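Local structure of DNA polymerase III, gamma subunit-related protein (Thermotoga maritima, 2GNO) at residues A[27-31]-A[138-142]; A[155-159]-A[180-184]; A[158-162]-A[207-211]; A[168-172]-A[202-206]; A[248-252]-A[287-291]. The protein probably binds DNA and resembles the gamma subunit of the clamp loader of bacterial DNA polymerase III. All blocks are in the same frame, centred on the assembly; numbering follows the deposited sequence. Where two conformers were deposited one is given.

Interaction 1 (A[27-31]-A[138-142])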
loop_
_atom_site.group_PDB
_atom_site.type_symbol
_atom_site.label_atom_id
_atom_site.label_comp_id
_atom_site.label_asym_id
_atom_site.label_seq_id
_atom_site.Cartn_x
_atom_site.Cartn_y
_atom_site.Cartn_z
ATOM N N ASP A 27 -7.966 -4.487 3.236
ATOM C CA ASP A 27 -7.042 -4.668 2.098
ATOM C C ASP A 27 -5.986 -3.573 2.123
ATOM O O ASP A 27 -6.253 -2.477 2.621
ATOM C CB ASP A 27 -7.816 -4.719 0.767
ATOM C CG ASP A 27 -6.928 -5.063 -0.439
ATOM O OD1 ASP A 27 -6.196 -4.193 -0.940
ATOM O OD2 ASP A 27 -7.026 -6.189 -0.962
ATOM N N LEU A 28 -4.787 -3.868 1.628
ATOM C CA LEU A 28 -3.688 -2.874 1.634
ATOM C C LEU A 28 -3.893 -1.666 0.726
ATOM O O LEU A 28 -3.439 -0.565 1.057
ATOM C CB LEU A 28 -2.354 -3.516 1.235
ATOM C CG LEU A 28 -1.765 -4.631 2.106
ATOM C CD1 LEU A 28 -0.478 -5.157 1.483
ATOM C CD2 LEU A 28 -1.505 -4.164 3.511
ATOM N N SER A 29 -4.555 -1.883 -0.413
ATOM C CA SER A 29 -4.806 -0.826 -1.400
ATOM C C SER A 29 -6.253 -0.581 -1.821
ATOM O O SER A 29 -6.496 0.453 -2.419
ATOM C CB SER A 29 -3.962 -1.107 -2.651
ATOM O OG SER A 29 -4.275 -2.367 -3.182
ATOM N N TYR A 30 -7.208 -1.474 -1.515
ATOM C CA TYR A 30 -8.596 -1.267 -1.945
ATOM C C TYR A 30 -9.208 0.056 -1.438
ATOM O O TYR A 30 -9.821 0.716 -2.236
ATOM C CB TYR A 30 -9.476 -2.485 -1.677
ATOM C CG TYR A 30 -10.815 -2.519 -2.370
ATOM C CD1 TYR A 30 -10.901 -2.542 -3.764
ATOM C CD2 TYR A 30 -11.985 -2.683 -1.645
ATOM C CE1 TYR A 30 -12.136 -2.648 -4.414
ATOM C CE2 TYR A 30 -13.209 -2.816 -2.275
ATOM C CZ TYR A 30 -13.282 -2.791 -3.653
ATOM O OH TYR A 30 -14.513 -2.906 -4.239
ATOM N N PRO A 31 -9.038 0.432 -0.135
ATOM C CA PRO A 31 -9.557 1.743 0.321
ATOM C C PRO A 31 -9.036 2.919 -0.514
ATOM O O PRO A 31 -9.823 3.809 -0.840
ATOM C CB PRO A 31 -9.106 1.837 1.776
ATOM C CG PRO A 31 -9.001 0.361 2.205
ATOM C CD PRO A 31 -8.487 -0.350 0.992
ATOM N N VAL A 138 -15.198 -1.140 3.183
ATOM C CA VAL A 138 -15.047 -1.719 1.835
ATOM C C VAL A 138 -14.290 -3.045 1.872
ATOM O O VAL A 138 -13.284 -3.176 2.571
ATOM C CB VAL A 138 -14.397 -0.729 0.798
ATOM C CG1 VAL A 138 -15.298 0.463 0.578
ATOM C CG2 VAL A 138 -13.017 -0.250 1.225
ATOM N N ASN A 139 -14.814 -4.015 1.117
ATOM C CA ASN A 139 -14.274 -5.374 0.996
ATOM C C ASN A 139 -14.131 -5.710 -0.473
ATOM O O ASN A 139 -15.025 -5.408 -1.253
ATOM C CB ASN A 139 -15.235 -6.364 1.662
ATOM C CG ASN A 139 -15.310 -6.172 3.165
ATOM O OD1 ASN A 139 -14.344 -6.451 3.879
ATOM N ND2 ASN A 139 -16.467 -5.724 3.656
ATOM N N VAL A 140 -13.001 -6.300 -0.844
ATOM C CA VAL A 140 -12.716 -6.683 -2.229
ATOM C C VAL A 140 -13.660 -7.856 -2.473
ATOM O O VAL A 140 -13.549 -8.842 -1.751
ATOM C CB VAL A 140 -11.241 -7.134 -2.374
ATOM C CG1 VAL A 140 -10.948 -7.717 -3.741
ATOM C CG2 VAL A 140 -10.277 -5.980 -2.069
ATOM N N PRO A 141 -14.597 -7.761 -3.453
ATOM C CA PRO A 141 -15.540 -8.875 -3.649
ATOM C C PRO A 141 -14.908 -10.202 -4.051
ATOM O O PRO A 141 -13.842 -10.213 -4.668
ATOM C CB PRO A 141 -16.460 -8.380 -4.777
ATOM C CG PRO A 141 -16.219 -6.948 -4.900
ATOM C CD PRO A 141 -14.836 -6.689 -4.431
ATOM N N LYS A 142 -15.587 -11.304 -3.698
ATOM C CA LYS A 142 -15.123 -12.657 -4.024
ATOM C C LYS A 142 -14.963 -12.832 -5.527
ATOM O O LYS A 142 -13.999 -13.435 -5.979
ATOM C CB LYS A 142 -16.087 -13.715 -3.479
HETATM O O HOH W 1 -10.991 -3.781 2.103
HETATM O O HOH W 2 -16.777 -3.277 -2.591
#
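Y30 meets V138, V140 and P141 where the loop and first turn of helix 30-43, which follow the first strand where AAA+ relatives carry the P-loop, face the chain leaving edge strand 134-137. V140 CG2 sits over one face of the Y30 ring, 3.9 Å from its centroid and 26° off the normal, a CH-pi contact offset toward CG. With CG anti to the backbone N (chi1 -166°), the ring is carried away from its own helix and along the 138-141 backbone, where Y30 CE2 lies 3.3 Å from N139 O. A water in the ring plane is 2.8 Å from Y30 OH and donates to N139 O at 3.1 Å. D27 fixes the turn before helix 30-43: S29 N donates to D27 OD1 at 2.9 Å, an Asx turn, and Y30 N at 3.0 Å, an Asx motif. D27 OD2 approaches V140 CG2 to 3.4 Å. An alanine in place of Y30 is likely to leave V140 CG2 facing a gap and the bridging water without its phenolic partner. V138 pairs through its backbone with N24, at the end of strand 19-24, while F166 of helix 166-189 packs edge-to-face on Y30 and donates its N-H to D27 OD1.

Interaction 2 (A[155-159]-A[180-184])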
loop_
_atom_site.group_PDB
_atom_site.type_symbol
_atom_site.label_atom_id
_atom_site.label_comp_id
_atom_site.label_asym_id
_atom_site.label_seq_id
_atom_site.Cartn_x
_atom_site.Cartn_y
_atom_site.Cartn_z
ATOM N N LEU A 155 -0.320 -18.965 -11.103
ATOM C CA LEU A 155 0.412 -17.784 -10.630
ATOM C C LEU A 155 -0.218 -17.098 -9.400
ATOM O O LEU A 155 0.488 -16.445 -8.636
ATOM C CB LEU A 155 0.540 -16.772 -11.780
ATOM C CG LEU A 155 1.247 -17.245 -13.066
ATOM C CD1 LEU A 155 1.121 -16.235 -14.171
ATOM C CD2 LEU A 155 2.711 -17.602 -12.808
ATOM N N TRP A 156 -1.533 -17.231 -9.226
ATOM C CA TRP A 156 -2.247 -16.656 -8.084
ATOM C C TRP A 156 -1.786 -17.289 -6.768
ATOM O O TRP A 156 -1.482 -16.584 -5.808
ATOM C CB TRP A 156 -3.756 -16.828 -8.264
ATOM C CG TRP A 156 -4.583 -16.233 -7.150
ATOM C CD1 TRP A 156 -5.056 -16.885 -6.047
ATOM C CD2 TRP A 156 -5.021 -14.871 -7.024
ATOM N NE1 TRP A 156 -5.776 -16.021 -5.255
ATOM C CE2 TRP A 156 -5.760 -14.777 -5.826
ATOM C CE3 TRP A 156 -4.873 -13.729 -7.809
ATOM C CZ2 TRP A 156 -6.343 -13.586 -5.397
ATOM C CZ3 TRP A 156 -5.458 -12.547 -7.380
ATOM C CH2 TRP A 156 -6.186 -12.489 -6.188
ATOM N N GLU A 157 -1.732 -18.616 -6.724
ATOM C CA GLU A 157 -1.270 -19.320 -5.523
ATOM C C GLU A 157 0.242 -19.101 -5.303
ATOM O O GLU A 157 0.724 -19.151 -4.174
ATOM C CB GLU A 157 -1.637 -20.818 -5.545
ATOM C CG GLU A 157 -3.138 -21.140 -5.271
ATOM C CD GLU A 157 -4.128 -20.651 -6.332
ATOM O OE1 GLU A 157 -3.754 -20.520 -7.520
ATOM O OE2 GLU A 157 -5.308 -20.438 -5.977
ATOM N N GLU A 158 0.962 -18.841 -6.392
ATOM C CA GLU A 158 2.409 -18.586 -6.393
ATOM C C GLU A 158 2.779 -17.158 -5.942
ATOM O O GLU A 158 3.940 -16.871 -5.642
ATOM C CB GLU A 158 2.894 -18.884 -7.820
ATOM C CG GLU A 158 4.380 -18.866 -8.089
ATOM C CD GLU A 158 4.747 -19.519 -9.443
ATOM O OE1 GLU A 158 4.119 -20.532 -9.850
ATOM O OE2 GLU A 158 5.709 -19.051 -10.087
ATOM N N LEU A 159 1.790 -16.263 -5.862
ATOM C CA LEU A 159 1.988 -14.868 -5.465
ATOM C C LEU A 159 0.976 -14.510 -4.374
ATOM O O LEU A 159 0.001 -13.810 -4.644
ATOM C CB LEU A 159 1.805 -14.005 -6.701
ATOM C CG LEU A 159 2.773 -14.278 -7.852
ATOM C CD1 LEU A 159 2.355 -13.459 -9.062
ATOM C CD2 LEU A 159 4.214 -13.998 -7.461
ATOM N N LEU A 180 2.881 -11.974 -17.212
ATOM C CA LEU A 180 3.225 -12.085 -15.792
ATOM C C LEU A 180 4.353 -13.093 -15.691
ATOM O O LEU A 180 5.367 -12.813 -15.069
ATOM C CB LEU A 180 2.017 -12.483 -14.930
ATOM C CG LEU A 180 2.243 -12.616 -13.417
ATOM C CD1 LEU A 180 2.934 -11.408 -12.793
ATOM C CD2 LEU A 180 0.904 -12.859 -12.739
ATOM N N SER A 181 4.192 -14.257 -16.324
ATOM C CA SER A 181 5.253 -15.266 -16.329
ATOM C C SER A 181 6.492 -14.700 -17.013
ATOM O O SER A 181 7.592 -14.920 -16.539
ATOM C CB SER A 181 4.806 -16.547 -16.999
ATOM O OG SER A 181 3.762 -17.139 -16.253
ATOM N N GLY A 182 6.307 -13.947 -18.103
ATOM C CA GLY A 182 7.434 -13.315 -18.804
ATOM C C GLY A 182 8.178 -12.274 -17.961
ATOM O O GLY A 182 9.399 -12.129 -18.092
ATOM N N LEU A 183 7.445 -11.529 -17.130
ATOM C CA LEU A 183 8.046 -10.520 -16.240
ATOM C C LEU A 183 8.865 -11.217 -15.154
ATOM O O LEU A 183 9.940 -10.746 -14.761
ATOM C CB LEU A 183 6.970 -9.617 -15.600
ATOM C CG LEU A 183 7.444 -8.519 -14.633
ATOM C CD1 LEU A 183 8.460 -7.618 -15.297
ATOM C CD2 LEU A 183 6.289 -7.703 -14.102
HETATM N N MSE A 184 8.336 -12.326 -14.649
HETATM C CA MSE A 184 9.040 -13.120 -13.642
HETATM C C MSE A 184 10.365 -13.647 -14.207
HETATM O O MSE A 184 11.377 -13.619 -13.504
HETATM C CB MSE A 184 8.145 -14.243 -13.111
HETATM C CG MSE A 184 7.008 -13.692 -12.282
HETATM SE SE MSE A 184 5.633 -14.957 -11.920
HETATM C CE MSE A 184 6.570 -16.099 -10.969
#
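S181 OG lies in the fork of L155, 3.5 Å from L155 CD1 and 3.6 Å from L155 CD2; its polar need is met within its own helix, by a hydrogen bond with A177 O. The leucine thus presses both methyls on a hydroxyl already engaged, and the rest of the contact is mostly apolar. L155 CD1 continues to L180 CD2 at 3.7 Å, the two side chains lying side by side and pointing opposite ways. L155 CD2 instead touches the selenium of M184, a selenomethionine, at 4.0 Å. The bend of M184 at chi3 (64°) turns its CE aside to E158, whose extended chain brings OE2 to 3.2 Å from that methyl. At the buried end, L159 CD1 and L180 CD2 meet tip to tip, 4.0 Å apart. L159 and L180 also touch L208 of helix 203-219, and L180 touches I152 of helix 142-152. The short, weakly bonded helix 155-158 packed by leucines against long helix 166-189 is consistent with the small helical bundle of an AAA+ lid domain.

Interaction 3 (A[158-162]-A[207-211])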
loop_
_atom_site.group_PDB
_atom_site.type_symbol
_atom_site.label_atom_id
_atom_site.label_comp_id
_atom_site.label_asym_id
_atom_site.label_seq_id
_atom_site.Cartn_x
_atom_site.Cartn_y
_atom_site.Cartn_z
ATOM N N GLU A 158 0.962 -18.841 -6.392
ATOM C CA GLU A 158 2.409 -18.586 -6.393
ATOM C C GLU A 158 2.779 -17.158 -5.942
ATOM O O GLU A 158 3.940 -16.871 -5.642
ATOM C CB GLU A 158 2.894 -18.884 -7.820
ATOM C CG GLU A 158 4.380 -18.866 -8.089
ATOM C CD GLU A 158 4.747 -19.519 -9.443
ATOM O OE1 GLU A 158 4.119 -20.532 -9.850
ATOM O OE2 GLU A 158 5.709 -19.051 -10.087
ATOM N N LEU A 159 1.790 -16.263 -5.862
ATOM C CA LEU A 159 1.988 -14.868 -5.465
ATOM C C LEU A 159 0.976 -14.510 -4.374
ATOM O O LEU A 159 0.001 -13.810 -4.644
ATOM C CB LEU A 159 1.805 -14.005 -6.701
ATOM C CG LEU A 159 2.773 -14.278 -7.852
ATOM C CD1 LEU A 159 2.355 -13.459 -9.062
ATOM C CD2 LEU A 159 4.214 -13.998 -7.461
ATOM N N PRO A 160 1.202 -14.972 -3.130
ATOM C CA PRO A 160 0.273 -14.711 -2.029
ATOM C C PRO A 160 -0.100 -13.253 -1.716
ATOM O O PRO A 160 -1.170 -13.037 -1.145
ATOM C CB PRO A 160 0.980 -15.341 -0.830
ATOM C CG PRO A 160 1.837 -16.374 -1.406
ATOM C CD PRO A 160 2.355 -15.755 -2.646
ATOM N N LEU A 161 0.746 -12.276 -2.063
ATOM C CA LEU A 161 0.423 -10.855 -1.805
ATOM C C LEU A 161 -0.817 -10.344 -2.533
ATOM O O LEU A 161 -1.479 -9.429 -2.026
ATOM C CB LEU A 161 1.588 -9.923 -2.193
ATOM C CG LEU A 161 1.433 -8.374 -2.119
ATOM C CD1 LEU A 161 1.062 -7.852 -0.721
ATOM C CD2 LEU A 161 2.701 -7.691 -2.579
ATOM N N LEU A 162 -1.134 -10.936 -3.686
ATOM C CA LEU A 162 -2.255 -10.489 -4.507
ATOM C C LEU A 162 -3.597 -10.521 -3.802
ATOM O O LEU A 162 -4.426 -9.655 -4.032
ATOM C CB LEU A 162 -2.324 -11.240 -5.838
ATOM C CG LEU A 162 -1.064 -11.325 -6.699
ATOM C CD1 LEU A 162 -1.426 -11.871 -8.074
ATOM C CD2 LEU A 162 -0.364 -10.017 -6.836
ATOM N N TYR A 207 7.402 -6.074 -5.930
ATOM C CA TYR A 207 7.098 -7.340 -5.257
ATOM C C TYR A 207 7.836 -8.510 -5.907
ATOM O O TYR A 207 8.455 -9.312 -5.204
ATOM C CB TYR A 207 5.579 -7.547 -5.231
ATOM C CG TYR A 207 5.112 -8.897 -4.770
ATOM C CD1 TYR A 207 5.582 -9.448 -3.582
ATOM C CD2 TYR A 207 4.118 -9.584 -5.465
ATOM C CE1 TYR A 207 5.144 -10.692 -3.149
ATOM C CE2 TYR A 207 3.656 -10.809 -5.030
ATOM C CZ TYR A 207 4.172 -11.365 -3.875
ATOM O OH TYR A 207 3.681 -12.563 -3.415
ATOM N N LEU A 208 7.762 -8.578 -7.239
ATOM C CA LEU A 208 8.442 -9.591 -8.020
ATOM C C LEU A 208 9.945 -9.448 -7.908
ATOM O O LEU A 208 10.649 -10.458 -7.837
ATOM C CB LEU A 208 7.958 -9.598 -9.492
ATOM C CG LEU A 208 6.461 -9.919 -9.684
ATOM C CD1 LEU A 208 6.047 -9.932 -11.158
ATOM C CD2 LEU A 208 6.087 -11.243 -9.044
ATOM N N ALA A 209 10.455 -8.222 -7.857
ATOM C CA ALA A 209 11.905 -8.020 -7.692
ATOM C C ALA A 209 12.325 -8.488 -6.296
ATOM O O ALA A 209 13.395 -9.083 -6.147
ATOM C CB ALA A 209 12.276 -6.574 -7.909
ATOM N N CYS A 210 11.511 -8.194 -5.280
ATOM C CA CYS A 210 11.798 -8.671 -3.910
ATOM C C CYS A 210 11.796 -10.202 -3.867
ATOM O O CYS A 210 12.683 -10.776 -3.265
ATOM C CB CYS A 210 10.876 -8.070 -2.869
ATOM S SG CYS A 210 11.357 -6.372 -2.520
ATOM N N ARG A 211 10.793 -10.831 -4.478
ATOM C CA ARG A 211 10.713 -12.294 -4.544
ATOM C C ARG A 211 11.968 -12.871 -5.197
ATOM O O ARG A 211 12.549 -13.834 -4.695
ATOM C CB ARG A 211 9.467 -12.769 -5.303
ATOM C CG ARG A 211 8.178 -12.686 -4.504
ATOM C CD ARG A 211 6.958 -13.252 -5.237
ATOM N NE ARG A 211 7.120 -14.648 -5.692
ATOM C CZ ARG A 211 7.528 -15.053 -6.909
ATOM N NH1 ARG A 211 7.867 -14.205 -7.880
ATOM N NH2 ARG A 211 7.613 -16.344 -7.167
#
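L161 overlaps one face of the Y207 ring: its CD2 stands 3.6 Å from the ring centroid, 17° off the normal, a CH-pi contact, and its CB rests 3.4 Å from Y207 CZ. The two side chains are laid head to tail, which brings the L161 backbone beside the phenol. There L161 N donates to Y207 OH, 3.2 Å away and nearly straight at 167°. The same oxygen is hydrogen-bonded to E255 OE2, so two groups fix the hydroxyl and with it the ring. A phenylalanine in place of Y207 would probably keep the CH-pi contact but leave L161 N and E255 without their shared partner. L159 CD2 packs at the flank of the ring, 3.7 Å from L208 CD2. It also lies over a guanidinium face of R211, though that placement is uncertain, since R211 has two conformers. The linker from helix 155-158 to helix 166-189 is thereby pinned on helix 203-219, whose Y207 reaches I251 of helix 239-254 while L208 packs on L183 and L187 of helix 166-189.

Interaction 4 (A[168-172]-A[202-206])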
loop_
_atom_site.group_PDB
_atom_site.type_symbol
_atom_site.label_atom_id
_atom_site.label_comp_id
_atom_site.label_asym_id
_atom_site.label_seq_id
_atom_site.Cartn_x
_atom_site.Cartn_y
_atom_site.Cartn_z
ATOM N N THR A 168 -2.046 -4.393 -6.894
ATOM C CA THR A 168 -1.026 -5.291 -7.431
ATOM C C THR A 168 -1.755 -6.473 -8.086
ATOM O O THR A 168 -1.367 -6.941 -9.160
ATOM C CB THR A 168 -0.056 -5.705 -6.305
ATOM O OG1 THR A 168 0.506 -4.523 -5.738
ATOM C CG2 THR A 168 1.063 -6.569 -6.822
ATOM N N ALA A 169 -2.833 -6.926 -7.454
ATOM C CA ALA A 169 -3.663 -8.005 -8.040
ATOM C C ALA A 169 -4.249 -7.522 -9.373
ATOM O O ALA A 169 -4.355 -8.298 -10.311
ATOM C CB ALA A 169 -4.765 -8.397 -7.109
ATOM N N LEU A 170 -4.615 -6.234 -9.453
ATOM C CA LEU A 170 -5.150 -5.644 -10.686
ATOM C C LEU A 170 -4.050 -5.533 -11.755
ATOM O O LEU A 170 -4.326 -5.792 -12.910
ATOM C CB LEU A 170 -5.783 -4.263 -10.410
ATOM C CG LEU A 170 -6.428 -3.515 -11.589
ATOM C CD1 LEU A 170 -7.515 -4.351 -12.214
ATOM C CD2 LEU A 170 -6.975 -2.165 -11.138
ATOM N N GLU A 171 -2.820 -5.126 -11.398
ATOM C CA GLU A 171 -1.716 -5.061 -12.404
ATOM C C GLU A 171 -1.431 -6.459 -12.975
ATOM O O GLU A 171 -1.072 -6.591 -14.139
ATOM C CB GLU A 171 -0.387 -4.576 -11.824
ATOM C CG GLU A 171 -0.355 -3.230 -11.218
ATOM C CD GLU A 171 0.988 -2.964 -10.559
ATOM O OE1 GLU A 171 1.988 -2.749 -11.276
ATOM O OE2 GLU A 171 1.033 -2.940 -9.313
ATOM N N ALA A 172 -1.543 -7.484 -12.126
ATOM C CA ALA A 172 -1.327 -8.870 -12.531
ATOM C C ALA A 172 -2.437 -9.255 -13.511
ATOM O O ALA A 172 -2.162 -9.845 -14.548
ATOM C CB ALA A 172 -1.312 -9.787 -11.321
ATOM N N LYS A 202 7.106 0.571 -6.344
ATOM C CA LYS A 202 5.764 0.300 -5.861
ATOM C C LYS A 202 5.127 -0.819 -6.671
ATOM O O LYS A 202 5.586 -1.187 -7.755
ATOM C CB LYS A 202 4.888 1.540 -5.991
ATOM N N GLY A 203 4.081 -1.383 -6.106
ATOM C CA GLY A 203 3.317 -2.401 -6.782
ATOM C C GLY A 203 3.946 -3.721 -7.138
ATOM O O GLY A 203 4.818 -4.207 -6.425
ATOM N N LEU A 204 3.471 -4.269 -8.256
ATOM C CA LEU A 204 3.866 -5.563 -8.778
ATOM C C LEU A 204 5.326 -5.749 -9.078
ATOM O O LEU A 204 5.911 -6.743 -8.608
ATOM C CB LEU A 204 3.063 -5.906 -10.050
ATOM C CG LEU A 204 3.244 -7.309 -10.659
ATOM C CD1 LEU A 204 2.878 -8.410 -9.678
ATOM C CD2 LEU A 204 2.398 -7.433 -11.868
ATOM N N GLU A 205 5.925 -4.834 -9.843
ATOM C CA GLU A 205 7.324 -5.047 -10.199
ATOM C C GLU A 205 8.220 -5.074 -8.944
ATOM O O GLU A 205 9.066 -5.946 -8.859
ATOM C CB GLU A 205 7.769 -4.157 -11.365
ATOM C CG GLU A 205 9.068 -4.616 -12.060
ATOM C CD GLU A 205 9.243 -4.065 -13.490
ATOM O OE1 GLU A 205 8.255 -3.624 -14.107
ATOM O OE2 GLU A 205 10.365 -4.142 -14.033
ATOM N N GLY A 206 7.987 -4.201 -7.974
ATOM C CA GLY A 206 8.750 -4.223 -6.741
ATOM C C GLY A 206 8.619 -5.540 -5.972
ATOM O O GLY A 206 9.601 -6.040 -5.421
HETATM O O HOH W 3 4.630 -2.529 -11.172
#
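G203 comes first, facing T168 and E171 at the opening turn of helix 203-219, where the AAA+ lid helix 166-189 receives the start of helix 203-219 with a carboxylate. G203 has a positive phi, favourable to glycine, and its CA lies 3.5 Å from E171 OE2; a CB built on it would clash with that oxygen. T168 OG1, itself hydrogen-bonded to D165 OD2, stands alongside at 3.7 Å from G203 CA. L204 follows and carries most of the contact. Its backbone N donates to E171 OE2 at 3.0 Å and 160°, reaching the oxygen from above the carboxylate plane, 38° out of it. The extended glutamate runs alongside L204, aimed the other way, so that E171 OE1 also lies 3.6 Å from L204 CB. The partial positive charge at this helix start would probably stabilise E171 in its ionised form. With CG anti to the backbone N (chi1 -174°), L204 spreads its methyls over helix 166-189: CD1 lies 3.9 Å from T168 CG2, and CD2 lies 3.9 Å from A172 N. At E205 the backbone takes over again, its N-H bonded at 3.0 Å to a water that donates to E171 OE1 at 2.7 Å.

Interaction 5 (A[248-252]-A[287-291])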
loop_
_atom_site.group_PDB
_atom_site.type_symbol
_atom_site.label_atom_id
_atom_site.label_comp_id
_atom_site.label_asym_id
_atom_site.label_seq_id
_atom_site.Cartn_x
_atom_site.Cartn_y
_atom_site.Cartn_z
ATOM N N LEU A 248 11.025 -7.433 2.797
ATOM C CA LEU A 248 11.472 -8.818 2.763
ATOM C C LEU A 248 10.900 -9.611 3.944
ATOM O O LEU A 248 10.488 -10.755 3.760
ATOM C CB LEU A 248 13.001 -8.908 2.715
ATOM C CG LEU A 248 13.696 -8.322 1.478
ATOM C CD1 LEU A 248 15.180 -8.621 1.555
ATOM C CD2 LEU A 248 13.133 -8.877 0.182
ATOM N N THR A 249 10.870 -9.003 5.133
ATOM C CA THR A 249 10.321 -9.647 6.330
ATOM C C THR A 249 8.890 -10.077 6.073
ATOM O O THR A 249 8.525 -11.207 6.408
ATOM C CB THR A 249 10.426 -8.718 7.546
ATOM O OG1 THR A 249 11.803 -8.482 7.813
ATOM C CG2 THR A 249 9.792 -9.342 8.785
ATOM N N ARG A 250 8.095 -9.194 5.445
ATOM C CA ARG A 250 6.697 -9.515 5.087
ATOM C C ARG A 250 6.611 -10.683 4.109
ATOM O O ARG A 250 5.811 -11.595 4.323
ATOM C CB ARG A 250 5.923 -8.285 4.585
ATOM C CG ARG A 250 5.704 -7.278 5.685
ATOM C CD ARG A 250 4.909 -6.059 5.260
ATOM N NE ARG A 250 4.780 -5.110 6.364
ATOM C CZ ARG A 250 3.799 -5.131 7.263
ATOM N N ILE A 251 7.457 -10.688 3.080
ATOM C CA ILE A 251 7.471 -11.786 2.100
ATOM C C ILE A 251 7.924 -13.096 2.754
ATOM O O ILE A 251 7.282 -14.121 2.571
ATOM C CB ILE A 251 8.328 -11.440 0.851
ATOM C CG1 ILE A 251 7.670 -10.299 0.080
ATOM C CG2 ILE A 251 8.472 -12.675 -0.073
ATOM C CD1 ILE A 251 8.516 -9.722 -1.015
ATOM N N ILE A 252 9.003 -13.058 3.537
ATOM C CA ILE A 252 9.510 -14.258 4.237
ATOM C C ILE A 252 8.430 -14.818 5.172
ATOM O O ILE A 252 8.231 -16.033 5.209
ATOM C CB ILE A 252 10.826 -13.934 5.024
ATOM C CG1 ILE A 252 11.955 -13.565 4.043
ATOM C CG2 ILE A 252 11.262 -15.100 5.855
ATOM C CD1 ILE A 252 13.130 -12.898 4.669
ATOM N N LEU A 287 19.101 -7.736 8.370
ATOM C CA LEU A 287 18.969 -8.265 7.003
ATOM C C LEU A 287 19.619 -9.650 6.913
ATOM O O LEU A 287 19.027 -10.577 6.409
ATOM C CB LEU A 287 19.573 -7.299 5.978
ATOM C CG LEU A 287 19.390 -7.644 4.477
ATOM C CD1 LEU A 287 17.940 -7.647 4.091
ATOM C CD2 LEU A 287 20.124 -6.638 3.629
HETATM N N MSE A 288 20.822 -9.781 7.465
HETATM C CA MSE A 288 21.537 -11.040 7.501
HETATM C C MSE A 288 20.715 -12.140 8.131
HETATM O O MSE A 288 20.631 -13.241 7.596
HETATM C CB MSE A 288 22.807 -10.903 8.341
HETATM C CG MSE A 288 23.655 -12.140 8.285
HETATM SE SE MSE A 288 25.224 -11.909 9.309
HETATM C CE MSE A 288 24.515 -12.013 11.139
ATOM N N ASN A 289 20.112 -11.829 9.272
ATOM C CA ASN A 289 19.304 -12.801 9.996
ATOM C C ASN A 289 18.022 -13.225 9.272
ATOM O O ASN A 289 17.749 -14.400 9.245
ATOM C CB ASN A 289 19.025 -12.314 11.424
ATOM C CG ASN A 289 20.284 -12.315 12.322
ATOM O OD1 ASN A 289 21.121 -13.223 12.270
ATOM N ND2 ASN A 289 20.357 -11.342 13.211
ATOM N N ILE A 290 17.256 -12.294 8.699
ATOM C CA ILE A 290 16.006 -12.669 7.997
ATOM C C ILE A 290 16.314 -13.531 6.760
ATOM O O ILE A 290 15.644 -14.525 6.505
ATOM C CB ILE A 290 15.097 -11.444 7.632
ATOM C CG1 ILE A 290 15.686 -10.538 6.536
ATOM C CG2 ILE A 290 14.769 -10.629 8.886
ATOM C CD1 ILE A 290 14.773 -9.393 6.120
ATOM N N LEU A 291 17.330 -13.131 6.010
ATOM C CA LEU A 291 17.767 -13.845 4.814
ATOM C C LEU A 291 18.286 -15.232 5.148
ATOM O O LEU A 291 17.999 -16.187 4.408
ATOM C CB LEU A 291 18.840 -13.053 4.075
ATOM C CG LEU A 291 18.408 -11.779 3.396
ATOM C CD1 LEU A 291 19.624 -11.060 2.838
ATOM C CD2 LEU A 291 17.403 -12.060 2.279
#
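I290 fills the tight half of this contact, wedged among L248, T249 and I252 of a helix running almost alongside its own. The axes of the short segments 248-252 and 287-291 approach to 10.6 Å, and their N-to-C directions differ by 16°. I290 CG1 lies between the backbone N and the carbonyl carbon (chi1 69°), which directs CD1 across to T249: it comes within 3.5 Å of T249 OG1, a hydroxyl already hydrogen-bonded to I245 O, and within 3.9 Å of L248 CB. From the next turn I252 CD1 arrives at about a right angle, 3.5 Å from I290 O and 3.8 Å from I290 CB. The other half is looser and rests on methyl tips: L248 CD1 touches L287 CD1 at 3.9 Å and L291 CD2 at 4.2 Å. This looser side is not a solvent side, since all six touching residues are buried; solvent is met instead on the outward faces of the two helices, at R250 and N289. Other helices close round the pair. L214 of helix 203-219 covers L248 and L291, F229 and T233 of helix 225-235 receive L287, and helix 261-274 adds I273 on T249 and L270 on I290.

In the fold
Interactions 2, 3 and 4 form one connected block: 2 and 3 share E158 and L159, 2 and 4 both use helix 166-189, and 3 and 4 both use helix 203-219. Interactions 4 and 5 are buried, yet differ: a carboxylate and a water bind a helix start in 4, while contacts in 5 are mainly aliphatic, joined by one hydroxyl and one backbone carbonyl. Interactions 1, 2 and 3 are partly buried. Both 1 and 3 centre on a tyrosine ring with an aliphatic group over one face, but the hydroxyl reaches a backbone oxygen through water in 1 and accepts a backbone N-H directly in 3. L28 on L161 joins 1 to 3, and I251 on C210 and Y207 joins 3 to 5.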